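Local coordinates for protein alcohol dehydrogenase (Aeropyrum pernix, PDB 1H2B) that probably oxidises alcohols with NAD+ as a zinc-dependent dehydrogenase, and here holds a nicotinamide coenzyme, octanoic acid and zinc ions, at residues A106-G110 with T143-S147; G118-H122 with L308-Y312; P242-M247 with Y270-L275. All coordinates share one frame; numbering follows the deposited sequence.

Contact 1 of 3, residues A106-G110 with T143-S147; sequences AVTDG and TSHRS. With ZN (zinc ion), chain K.
Val107 and Ser144 bring the two segments closest, their CA atoms 5.8 Å apart. Residues 106-110 form an irregular run between strand 100-103 and helix 113-116, while 143-147 leaves strand 140-143 and winds into a short 3-10 turn. That turn is braced from within by an ST turn: Ser144 OG accepts from the backbone N of Arg146 at 3.0 Å. Ser147 OG gives its proton to Ala106 O at 2.7 Å, arriving 22° out of the carbonyl plane. A water donates to the same Ser147 OG and accepts from Thr108 N, adding a second polar bridge. Beside this polar patch, Val107 CG1 rests 3.8 Å from Ser144 CB, and Val107 CG2 turns to Thr143 OG1.

Arg146 extends across to 108-110. A bend at chi3 (93°) swings its guanidinium against the backbone, with Gly110 CA over its centre, 3.3 Å from Arg146 CZ. Thr108 OG1 lies at the edge of the same group, but the angle is poor for a hydrogen bond. Asp109 turns away and binds zinc through OD1 at 2.4 Å, together with Cys112 and Cys115; Thr111 N also donates to that oxygen. The chemistry thus ties the start of the zinc-binding loop to the 3-10 turn by serine and water, and sets a cation near, without touching, the metal-bound carboxylate, whose charge it may partly offset.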
loop_
_atom_site.group_PDB
_atom_site.type_symbol
_atom_site.label_atom_id
_atom_site.label_comp_id
_atom_site.label_asym_id
_atom_site.label_seq_id
_atom_site.Cartn_x
_atom_site.Cartn_y
_atom_site.Cartn_z
ATOM N N ALA B 106 3.125 18.553 18.842
ATOM C CA ALA B 106 4.582 18.466 18.680
ATOM C C ALA B 106 5.133 19.790 18.169
ATOM O O ALA B 106 4.519 20.441 17.324
ATOM C CB ALA B 106 4.921 17.392 17.650
ATOM N N VAL B 107 6.254 20.213 18.723
ATOM C CA VAL B 107 6.979 21.356 18.226
ATOM C C VAL B 107 8.227 20.788 17.545
ATOM O O VAL B 107 9.086 20.188 18.203
ATOM C CB VAL B 107 7.347 22.310 19.408
ATOM C CG1 VAL B 107 8.391 23.350 18.919
ATOM C CG2 VAL B 107 6.110 22.999 19.927
ATOM N N THR B 108 8.321 20.944 16.224
ATOM C CA THR B 108 9.366 20.283 15.426
ATOM C C THR B 108 10.170 21.274 14.572
ATOM O O THR B 108 9.680 22.342 14.271
ATOM C CB THR B 108 8.738 19.216 14.479
ATOM O OG1 THR B 108 7.803 19.859 13.618
ATOM C CG2 THR B 108 7.876 18.218 15.264
ATOM N N ASP B 109 11.381 20.874 14.163
ATOM C CA ASP B 109 12.295 21.722 13.350
ATOM C C ASP B 109 11.969 21.838 11.843
ATOM O O ASP B 109 12.251 22.872 11.207
ATOM C CB ASP B 109 13.778 21.315 13.552
ATOM C CG ASP B 109 14.068 19.833 13.210
ATOM O OD1 ASP B 109 13.450 19.271 12.273
ATOM O OD2 ASP B 109 14.933 19.148 13.818
ATOM N N GLY B 110 11.377 20.796 11.271
ATOM C CA GLY B 110 11.135 20.766 9.837
ATOM C C GLY B 110 12.380 20.474 8.999
ATOM O O GLY B 110 12.323 20.497 7.763
ATOM N N THR B 143 4.688 28.196 21.329
ATOM C CA THR B 143 4.745 27.052 20.435
ATOM C C THR B 143 5.454 27.471 19.161
ATOM O O THR B 143 5.938 28.603 19.106
ATOM C CB THR B 143 3.311 26.494 20.204
ATOM O OG1 THR B 143 3.428 25.294 19.442
ATOM C CG2 THR B 143 2.445 27.436 19.372
ATOM N N SER B 144 5.463 26.593 18.146
ATOM C CA SER B 144 6.075 26.888 16.835
ATOM C C SER B 144 4.970 27.155 15.823
ATOM O O SER B 144 3.899 26.561 15.853
ATOM C CB SER B 144 6.892 25.714 16.339
ATOM O OG SER B 144 7.242 25.897 14.950
ATOM N N HIS B 145 5.227 28.074 14.877
ATOM C CA HIS B 145 4.257 28.312 13.819
ATOM C C HIS B 145 4.000 27.016 13.033
ATOM O O HIS B 145 2.901 26.870 12.485
ATOM C CB HIS B 145 4.744 29.431 12.840
ATOM C CG HIS B 145 5.845 28.994 11.937
ATOM N ND1 HIS B 145 7.173 29.082 12.283
ATOM C CD2 HIS B 145 5.817 28.429 10.699
ATOM C CE1 HIS B 145 7.920 28.584 11.310
ATOM N NE2 HIS B 145 7.123 28.197 10.334
ATOM N N ARG B 146 4.975 26.101 13.040
ATOM C CA ARG B 146 4.818 24.813 12.341
ATOM C C ARG B 146 3.724 23.953 13.003
ATOM O O ARG B 146 3.238 23.008 12.376
ATOM C CB ARG B 146 6.110 24.012 12.276
ATOM C CG ARG B 146 7.104 24.644 11.315
ATOM C CD ARG B 146 8.353 23.795 11.156
ATOM N NE ARG B 146 8.162 22.919 10.003
ATOM C CZ ARG B 146 7.939 21.615 10.068
ATOM N NH1 ARG B 146 7.902 20.994 11.234
ATOM N NH2 ARG B 146 7.767 20.925 8.957
ATOM N N SER B 147 3.336 24.277 14.229
ATOM C CA SER B 147 2.336 23.481 14.952
ATOM C C SER B 147 0.952 24.071 14.792
ATOM O O SER B 147 -0.028 23.523 15.267
ATOM C CB SER B 147 2.684 23.456 16.469
ATOM O OG SER B 147 4.010 23.024 16.674
HETATM ZN ZN ZN K . 12.380 17.189 12.534
HETATM O O HOH W 1 6.043 22.196 14.902
#

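Contact 2 of 3, residues G118-H122 with L308-Y312; sequences GEDMH and LVGNY. With NAJ (nicotinamide-adenine-dinucleotide (acidic form)), chain I; OCA (octanoic acid (caprylic acid)), chain H.
Asp120 and Glu119 supply the acceptors for two hydrogen bonds to the start of helix 312-323. Tyr312 N donates to Asp120 OD1 at 2.8 Å, coming from well above the carboxylate plane. Asn311 ND2 reaches Glu119 OE1 at 3.2 Å with a nearly straight N-H (164°); the oxygen lies close to the amide plane, yet it too is met from above its own carboxylate. With CG of Asn311 set between backbone N and carbonyl carbon (chi1 65°), the amide can serve both ways: Asn311 is the N-cap of helix 312-323, its OD1 accepting from a backbone N further on, while ND2 faces the glutamate. Both acids have further partners in salt bridges, Glu119 OE1 with Arg175 and Asp120 OD2 with Arg116 of the second subunit. A carboxylate beside a helix N-terminus would probably be stabilised in its charged form.

Van der Waals contact centres on Met121, whose side chain curls over 308-310. Its CB meets Leu308 CD2 at 3.8 Å, its CG passes 3.5 Å from Gly310 O, and its SD lies 3.8 Å from Val309 CB. His122 leans obliquely on the same leucine methyl, its ring nitrogens hydrogen-bonded to Glu301 and Arg277 of the third subunit.

The same residues 308-309 also meet both ligands. Val309 N donates to the carboxamide oxygen O7N of the coenzyme at 2.7 Å, and Leu308 CD1 touches C5 of octanoic acid at 3.8 Å. The loop after strand 303-306, at the end of the parallel coenzyme-binding sheet, thereby helps form the nicotinamide site and the pocket that holds octanoic acid, probably the substrate side, as is typical of the zinc-containing alcohol dehydrogenase family.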
loop_
_atom_site.group_PDB
_atom_site.type_symbol
_atom_site.label_atom_id
_atom_site.label_comp_id
_atom_site.label_asym_id
_atom_site.label_seq_id
_atom_site.Cartn_x
_atom_site.Cartn_y
_atom_site.Cartn_z
ATOM N N GLY B 118 7.368 14.164 6.597
ATOM C CA GLY B 118 6.043 14.527 7.057
ATOM C C GLY B 118 5.598 13.847 8.338
ATOM O O GLY B 118 4.431 13.934 8.695
ATOM N N GLU B 119 6.504 13.169 9.016
ATOM C CA GLU B 119 6.109 12.444 10.254
ATOM C C GLU B 119 6.517 13.229 11.497
ATOM O O GLU B 119 7.593 12.990 12.067
ATOM C CB GLU B 119 6.681 11.017 10.283
ATOM C CG GLU B 119 6.058 10.109 9.218
ATOM C CD GLU B 119 4.631 9.666 9.520
ATOM O OE1 GLU B 119 3.900 10.362 10.235
ATOM O OE2 GLU B 119 4.231 8.612 8.991
ATOM N N ASP B 120 5.671 14.187 11.895
ATOM C CA ASP B 120 6.007 15.113 12.972
ATOM C C ASP B 120 6.400 14.398 14.242
ATOM O O ASP B 120 7.295 14.863 14.937
ATOM C CB ASP B 120 4.835 16.021 13.313
ATOM C CG ASP B 120 4.373 16.858 12.140
ATOM O OD1 ASP B 120 3.846 16.290 11.124
ATOM O OD2 ASP B 120 4.482 18.118 12.190
ATOM N N MET B 121 5.745 13.265 14.546
ATOM C CA MET B 121 6.043 12.576 15.800
ATOM C C MET B 121 7.383 11.890 15.822
ATOM O O MET B 121 7.819 11.401 16.874
ATOM C CB MET B 121 4.919 11.605 16.212
ATOM C CG MET B 121 3.517 12.247 16.391
ATOM S SD MET B 121 3.559 13.637 17.544
ATOM C CE MET B 121 4.202 12.867 18.961
ATOM N N HIS B 122 8.080 11.888 14.680
ATOM C CA HIS B 122 9.354 11.180 14.616
ATOM C C HIS B 122 10.501 12.129 14.327
ATOM O O HIS B 122 11.624 11.712 13.987
ATOM C CB HIS B 122 9.243 10.016 13.646
ATOM C CG HIS B 122 8.275 8.995 14.143
ATOM N ND1 HIS B 122 8.520 8.212 15.248
ATOM C CD2 HIS B 122 7.017 8.702 13.741
ATOM C CE1 HIS B 122 7.453 7.463 15.503
ATOM N NE2 HIS B 122 6.532 7.743 14.596
ATOM N N LEU B 308 0.816 6.541 17.376
ATOM C CA LEU B 308 1.341 7.636 18.199
ATOM C C LEU B 308 0.801 8.964 17.628
ATOM O O LEU B 308 1.225 9.388 16.556
ATOM C CB LEU B 308 2.885 7.650 18.129
ATOM C CG LEU B 308 3.556 8.832 18.869
ATOM C CD1 LEU B 308 3.260 8.793 20.361
ATOM C CD2 LEU B 308 5.088 8.734 18.627
ATOM N N VAL B 309 -0.116 9.579 18.381
ATOM C CA VAL B 309 -0.662 10.904 18.040
ATOM C C VAL B 309 -0.917 10.950 16.544
ATOM O O VAL B 309 -1.653 10.128 16.045
ATOM C CB VAL B 309 0.244 12.030 18.618
ATOM C CG1 VAL B 309 -0.505 13.393 18.606
ATOM C CG2 VAL B 309 0.654 11.766 20.076
ATOM N N GLY B 310 -0.373 11.937 15.821
ATOM C CA GLY B 310 -0.445 11.878 14.362
ATOM C C GLY B 310 0.350 13.016 13.798
ATOM O O GLY B 310 1.028 13.763 14.515
ATOM N N ASN B 311 0.328 13.115 12.474
ATOM C CA ASN B 311 1.164 14.132 11.849
ATOM C C ASN B 311 0.332 15.384 11.497
ATOM O O ASN B 311 -0.873 15.435 11.749
ATOM C CB ASN B 311 1.954 13.533 10.683
ATOM C CG ASN B 311 1.083 13.067 9.543
ATOM O OD1 ASN B 311 0.048 13.659 9.254
ATOM N ND2 ASN B 311 1.496 11.971 8.881
ATOM N N TYR B 312 1.013 16.397 10.960
ATOM C CA TYR B 312 0.334 17.673 10.731
ATOM C C TYR B 312 -0.750 17.559 9.689
ATOM O O TYR B 312 -1.827 18.130 9.839
ATOM C CB TYR B 312 1.364 18.688 10.306
ATOM C CG TYR B 312 0.833 20.089 10.134
ATOM C CD1 TYR B 312 0.762 20.977 11.219
ATOM C CD2 TYR B 312 0.431 20.515 8.894
ATOM C CE1 TYR B 312 0.324 22.282 11.074
ATOM C CE2 TYR B 312 -0.042 21.846 8.707
ATOM C CZ TYR B 312 -0.090 22.711 9.795
ATOM O OH TYR B 312 -0.545 24.016 9.623
HETATM P PA NAJ I . -10.198 8.011 29.113
HETATM O O1A NAJ I . -9.954 7.866 30.589
HETATM O O2A NAJ I . -11.060 9.177 28.602
HETATM O O5B NAJ I . -10.953 6.744 28.501
HETATM C C5B NAJ I . -10.658 5.402 28.912
HETATM C C4B NAJ I . -11.943 4.640 28.637
HETATM O O4B NAJ I . -11.648 3.242 28.832
HETATM C C3B NAJ I . -13.106 5.042 29.543
HETATM O O3B NAJ I . -14.309 5.283 28.794
HETATM C C2B NAJ I . -13.173 3.800 30.421
HETATM O O2B NAJ I . -14.459 3.576 31.020
HETATM C C1B NAJ I . -12.771 2.658 29.478
HETATM N N9A NAJ I . -12.315 1.437 30.142
HETATM C C8A NAJ I . -11.623 1.262 31.349
HETATM N N7A NAJ I . -11.384 -0.063 31.540
HETATM C C5A NAJ I . -11.920 -0.735 30.479
HETATM C C6A NAJ I . -11.985 -2.064 30.138
HETATM N N6A NAJ I . -11.503 -3.042 30.917
HETATM N N1A NAJ I . -12.549 -2.403 28.936
HETATM C C2A NAJ I . -13.118 -1.463 28.095
HETATM N N3A NAJ I . -13.071 -0.161 28.454
HETATM C C4A NAJ I . -12.486 0.192 29.629
HETATM O O3 NAJ I . -8.761 8.018 28.432
HETATM P PN NAJ I . -8.261 8.796 27.109
HETATM O O1N NAJ I . -7.809 10.139 27.454
HETATM O O2N NAJ I . -9.250 8.608 26.029
HETATM O O5D NAJ I . -6.911 7.974 26.829
HETATM C C5D NAJ I . -7.031 6.609 26.434
HETATM C C4D NAJ I . -5.663 5.949 26.494
HETATM O O4D NAJ I . -4.885 6.447 25.391
HETATM C C3D NAJ I . -4.855 6.302 27.742
HETATM O O3D NAJ I . -3.957 5.211 28.015
HETATM C C2D NAJ I . -4.041 7.522 27.289
HETATM O O2D NAJ I . -2.885 7.784 28.035
HETATM C C1D NAJ I . -3.701 7.041 25.867
HETATM N N1N NAJ I . -3.230 8.025 24.892
HETATM C C2N NAJ I . -2.443 7.543 23.889
HETATM C C3N NAJ I . -2.008 8.395 22.888
HETATM C C7N NAJ I . -1.095 7.872 21.827
HETATM O O7N NAJ I . -0.657 8.793 20.953
HETATM N N7N NAJ I . -0.759 6.590 21.654
HETATM C C4N NAJ I . -2.379 9.779 22.849
HETATM C C5N NAJ I . -3.343 10.165 23.823
HETATM C C6N NAJ I . -3.725 9.310 24.838
HETATM C C1 OCA H . -0.411 11.939 24.420
HETATM C C2 OCA H . 0.761 10.958 24.567
HETATM C C3 OCA H . 1.918 11.342 23.628
HETATM C C4 OCA H . 3.251 10.688 23.956
HETATM C C5 OCA H . 4.338 11.292 23.069
HETATM C C6 OCA H . 5.649 10.519 23.192
HETATM C C7 OCA H . 6.740 11.012 22.248
HETATM C C8 OCA H . 7.994 10.181 22.457
HETATM O O1 OCA H . -1.376 11.898 25.233
HETATM O O2 OCA H . -0.431 12.758 23.477
#

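Contact 3 of 3, residues P242-M247 with Y270-L275; sequences PVKQVM and YTPYLL. With NAJ (nicotinamide-adenine-dinucleotide (acidic form)), chain I.
The ring of Tyr270 receives Pro242 over one face: Pro242 CG stands 3.6 Å from the ring centroid, only 3° off the normal, a CH-pi contact aimed at the middle of the ring. At the ring's edge, and in its plane, lies N1A of the coenzyme's adenine. In the acidic form of the coenzyme as modelled, N1A donates to Tyr270 OH at 2.8 Å, with a bent N-H...O angle of 138°. The first torsion of Tyr270 (chi1 75°) places CG between the backbone N and the carbonyl carbon, carrying the ring across to the proline while the hydroxyl extends to the adenine. The ring of Tyr273 leads away from helix 242-249 and meets Phe292 edge-to-face, so that this tyrosine touches the helix mainly through its CB and backbone.

One residue on from the proline, Val243 CG2 packs among Tyr270, Tyr273 and Leu274, its nearest atom being Tyr270 O at 3.7 Å. Leu274 CD2 also reaches Val246 CB at 3.8 Å, the two side chains meeting at about a right angle. Met247 bends at chi2 and brings its terminal CE to 3.4 Å from Tyr273 O. Leu274 packs in turn on Ala191, Val193 and Val255 of the parallel sheet, while Val246 also touches Val255.

Helix 242-249 belongs to the connection from strand 234-237 to strand 255-260 of this Rossmann-type sheet, and the turn after helix 265-270 fits against it. No hydrogen bond joins the segments: they meet through van der Waals and CH-pi contact, with methyl groups also lying on carbonyl oxygens, whereas the polar reach of Tyr270 goes to the adenine, from a ring whose one face is covered by Pro242.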
loop_
_atom_site.group_PDB
_atom_site.type_symbol
_atom_site.label_atom_id
_atom_site.label_comp_id
_atom_site.label_asym_id
_atom_site.label_seq_id
_atom_site.Cartn_x
_atom_site.Cartn_y
_atom_site.Cartn_z
ATOM N N PRO B 242 -15.638 -10.103 27.862
ATOM C CA PRO B 242 -15.669 -9.408 26.567
ATOM C C PRO B 242 -15.283 -10.327 25.392
ATOM O O PRO B 242 -15.854 -10.218 24.302
ATOM C CB PRO B 242 -14.666 -8.264 26.755
ATOM C CG PRO B 242 -13.765 -8.722 27.901
ATOM C CD PRO B 242 -14.703 -9.499 28.827
ATOM N N VAL B 243 -14.296 -11.201 25.589
ATOM C CA VAL B 243 -13.880 -12.069 24.485
ATOM C C VAL B 243 -15.034 -12.983 24.069
ATOM O O VAL B 243 -15.338 -13.121 22.885
ATOM C CB VAL B 243 -12.609 -12.904 24.839
ATOM C CG1 VAL B 243 -12.286 -13.896 23.720
ATOM C CG2 VAL B 243 -11.415 -11.964 25.039
ATOM N N LYS B 244 -15.693 -13.626 25.028
ATOM C CA LYS B 244 -16.812 -14.496 24.661
ATOM C C LYS B 244 -17.948 -13.735 23.939
ATOM O O LYS B 244 -18.477 -14.233 22.912
ATOM C CB LYS B 244 -17.350 -15.167 25.933
ATOM C CG LYS B 244 -18.524 -16.097 25.722
ATOM C CD LYS B 244 -18.695 -17.020 26.948
ATOM C CE LYS B 244 -20.166 -17.406 27.180
ATOM N NZ LYS B 244 -20.360 -18.882 27.361
ATOM N N GLN B 245 -18.305 -12.555 24.446
ATOM C CA GLN B 245 -19.346 -11.726 23.802
ATOM C C GLN B 245 -18.950 -11.356 22.369
ATOM O O GLN B 245 -19.756 -11.443 21.436
ATOM C CB GLN B 245 -19.652 -10.462 24.635
ATOM C CG GLN B 245 -20.354 -10.735 25.949
ATOM C CD GLN B 245 -20.758 -9.443 26.599
ATOM O OE1 GLN B 245 -21.662 -8.806 26.141
ATOM N NE2 GLN B 245 -19.996 -9.025 27.588
ATOM N N VAL B 246 -17.696 -10.928 22.168
ATOM C CA VAL B 246 -17.224 -10.614 20.807
ATOM C C VAL B 246 -17.166 -11.849 19.898
ATOM O O VAL B 246 -17.547 -11.753 18.708
ATOM C CB VAL B 246 -15.898 -9.809 20.836
ATOM C CG1 VAL B 246 -15.201 -9.730 19.445
ATOM C CG2 VAL B 246 -16.105 -8.428 21.416
ATOM N N MET B 247 -16.742 -12.993 20.440
ATOM C CA MET B 247 -16.782 -14.241 19.672
ATOM C C MET B 247 -18.204 -14.634 19.251
ATOM O O MET B 247 -18.426 -15.015 18.092
ATOM C CB MET B 247 -16.014 -15.353 20.379
ATOM C CG MET B 247 -14.495 -15.089 20.390
ATOM S SD MET B 247 -13.860 -15.008 18.715
ATOM C CE MET B 247 -12.064 -14.737 18.982
ATOM N N TYR B 270 -6.865 -8.774 27.274
ATOM C CA TYR B 270 -7.915 -9.421 26.488
ATOM C C TYR B 270 -7.976 -9.032 25.003
ATOM O O TYR B 270 -8.454 -9.839 24.165
ATOM C CB TYR B 270 -9.324 -9.301 27.148
ATOM C CG TYR B 270 -10.062 -7.961 27.085
ATOM C CD1 TYR B 270 -10.655 -7.511 25.889
ATOM C CD2 TYR B 270 -10.263 -7.215 28.255
ATOM C CE1 TYR B 270 -11.353 -6.334 25.859
ATOM C CE2 TYR B 270 -10.974 -6.013 28.248
ATOM C CZ TYR B 270 -11.518 -5.596 27.040
ATOM O OH TYR B 270 -12.247 -4.432 27.000
ATOM N N THR B 271 -7.501 -7.825 24.679
ATOM C CA THR B 271 -7.716 -7.386 23.295
ATOM C C THR B 271 -7.038 -8.259 22.224
ATOM O O THR B 271 -7.620 -8.471 21.191
ATOM C CB THR B 271 -7.407 -5.906 23.073
ATOM O OG1 THR B 271 -6.100 -5.587 23.585
ATOM C CG2 THR B 271 -8.421 -5.037 23.881
ATOM N N PRO B 272 -5.844 -8.831 22.437
ATOM C CA PRO B 272 -5.273 -9.710 21.401
ATOM C C PRO B 272 -6.165 -10.912 21.141
ATOM O O PRO B 272 -6.154 -11.406 20.023
ATOM C CB PRO B 272 -3.923 -10.150 21.993
ATOM C CG PRO B 272 -3.600 -9.062 23.015
ATOM C CD PRO B 272 -4.953 -8.646 23.597
ATOM N N TYR B 273 -6.948 -11.363 22.148
ATOM C CA TYR B 273 -7.768 -12.545 22.012
ATOM C C TYR B 273 -9.063 -12.231 21.265
ATOM O O TYR B 273 -9.821 -13.179 20.961
ATOM C CB TYR B 273 -8.061 -13.133 23.403
ATOM C CG TYR B 273 -6.831 -13.786 23.979
ATOM C CD1 TYR B 273 -5.989 -13.071 24.796
ATOM C CD2 TYR B 273 -6.491 -15.076 23.632
ATOM C CE1 TYR B 273 -4.813 -13.662 25.336
ATOM C CE2 TYR B 273 -5.296 -15.680 24.146
ATOM C CZ TYR B 273 -4.493 -14.943 24.973
ATOM O OH TYR B 273 -3.350 -15.527 25.463
ATOM N N LEU B 274 -9.310 -10.940 20.962
ATOM C CA LEU B 274 -10.459 -10.582 20.090
ATOM C C LEU B 274 -10.184 -10.837 18.608
ATOM O O LEU B 274 -11.109 -10.901 17.790
ATOM C CB LEU B 274 -10.850 -9.105 20.255
ATOM C CG LEU B 274 -11.147 -8.637 21.689
ATOM C CD1 LEU B 274 -11.327 -7.141 21.705
ATOM C CD2 LEU B 274 -12.364 -9.412 22.203
ATOM N N LEU B 275 -8.910 -10.997 18.259
ATOM C CA LEU B 275 -8.526 -10.988 16.848
ATOM C C LEU B 275 -8.830 -12.286 16.114
ATOM O O LEU B 275 -8.562 -13.405 16.597
ATOM C CB LEU B 275 -7.021 -10.744 16.722
ATOM C CG LEU B 275 -6.528 -9.405 17.291
ATOM C CD1 LEU B 275 -4.988 -9.367 17.140
ATOM C CD2 LEU B 275 -7.170 -8.150 16.642
HETATM P PA NAJ I . -10.198 8.011 29.113
HETATM O O1A NAJ I . -9.954 7.866 30.589
HETATM O O2A NAJ I . -11.060 9.177 28.602
HETATM O O5B NAJ I . -10.953 6.744 28.501
HETATM C C5B NAJ I . -10.658 5.402 28.912
HETATM C C4B NAJ I . -11.943 4.640 28.637
HETATM O O4B NAJ I . -11.648 3.242 28.832
HETATM C C3B NAJ I . -13.106 5.042 29.543
HETATM O O3B NAJ I . -14.309 5.283 28.794
HETATM C C2B NAJ I . -13.173 3.800 30.421
HETATM O O2B NAJ I . -14.459 3.576 31.020
HETATM C C1B NAJ I . -12.771 2.658 29.478
HETATM N N9A NAJ I . -12.315 1.437 30.142
HETATM C C8A NAJ I . -11.623 1.262 31.349
HETATM N N7A NAJ I . -11.384 -0.063 31.540
HETATM C C5A NAJ I . -11.920 -0.735 30.479
HETATM C C6A NAJ I . -11.985 -2.064 30.138
HETATM N N6A NAJ I . -11.503 -3.042 30.917
HETATM N N1A NAJ I . -12.549 -2.403 28.936
HETATM C C2A NAJ I . -13.118 -1.463 28.095
HETATM N N3A NAJ I . -13.071 -0.161 28.454
HETATM C C4A NAJ I . -12.486 0.192 29.629
HETATM O O3 NAJ I . -8.761 8.018 28.432
HETATM P PN NAJ I . -8.261 8.796 27.109
HETATM O O1N NAJ I . -7.809 10.139 27.454
HETATM O O2N NAJ I . -9.250 8.608 26.029
HETATM O O5D NAJ I . -6.911 7.974 26.829
HETATM C C5D NAJ I . -7.031 6.609 26.434
HETATM C C4D NAJ I . -5.663 5.949 26.494
HETATM O O4D NAJ I . -4.885 6.447 25.391
HETATM C C3D NAJ I . -4.855 6.302 27.742
HETATM O O3D NAJ I . -3.957 5.211 28.015
HETATM C C2D NAJ I . -4.041 7.522 27.289
HETATM O O2D NAJ I . -2.885 7.784 28.035
HETATM C C1D NAJ I . -3.701 7.041 25.867
HETATM N N1N NAJ I . -3.230 8.025 24.892
HETATM C C2N NAJ I . -2.443 7.543 23.889
HETATM C C3N NAJ I . -2.008 8.395 22.888
HETATM C C7N NAJ I . -1.095 7.872 21.827
HETATM O O7N NAJ I . -0.657 8.793 20.953
HETATM N N7N NAJ I . -0.759 6.590 21.654
HETATM C C4N NAJ I . -2.379 9.779 22.849
HETATM C C5N NAJ I . -3.343 10.165 23.823
HETATM C C6N NAJ I . -3.725 9.310 24.838
#

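Contacts 1 and 2 adjoin, their centres 11 Å apart. Arg146 O lies 3.3 Å from Tyr312 CE1 and Thr108 CG2 lies 3.4 Å from Asp120 O, so the 3-10 turn of 143-147 packs on the first residue of helix 312-323, and the zinc-binding residues 106-110 on 118-122. Contact 2 alone of the three touches octanoic acid; the side chain of Ala106 is about 8 Å from the bound octanoic acid. Contact 3 stands apart, its centre 30 Å from that of contact 2 and 40 Å from that of contact 1. The coenzyme spans the gap of about 15 Å between the nearest atoms of contacts 2 and 3: Val309 binds its carboxamide end and Tyr270 its adenine.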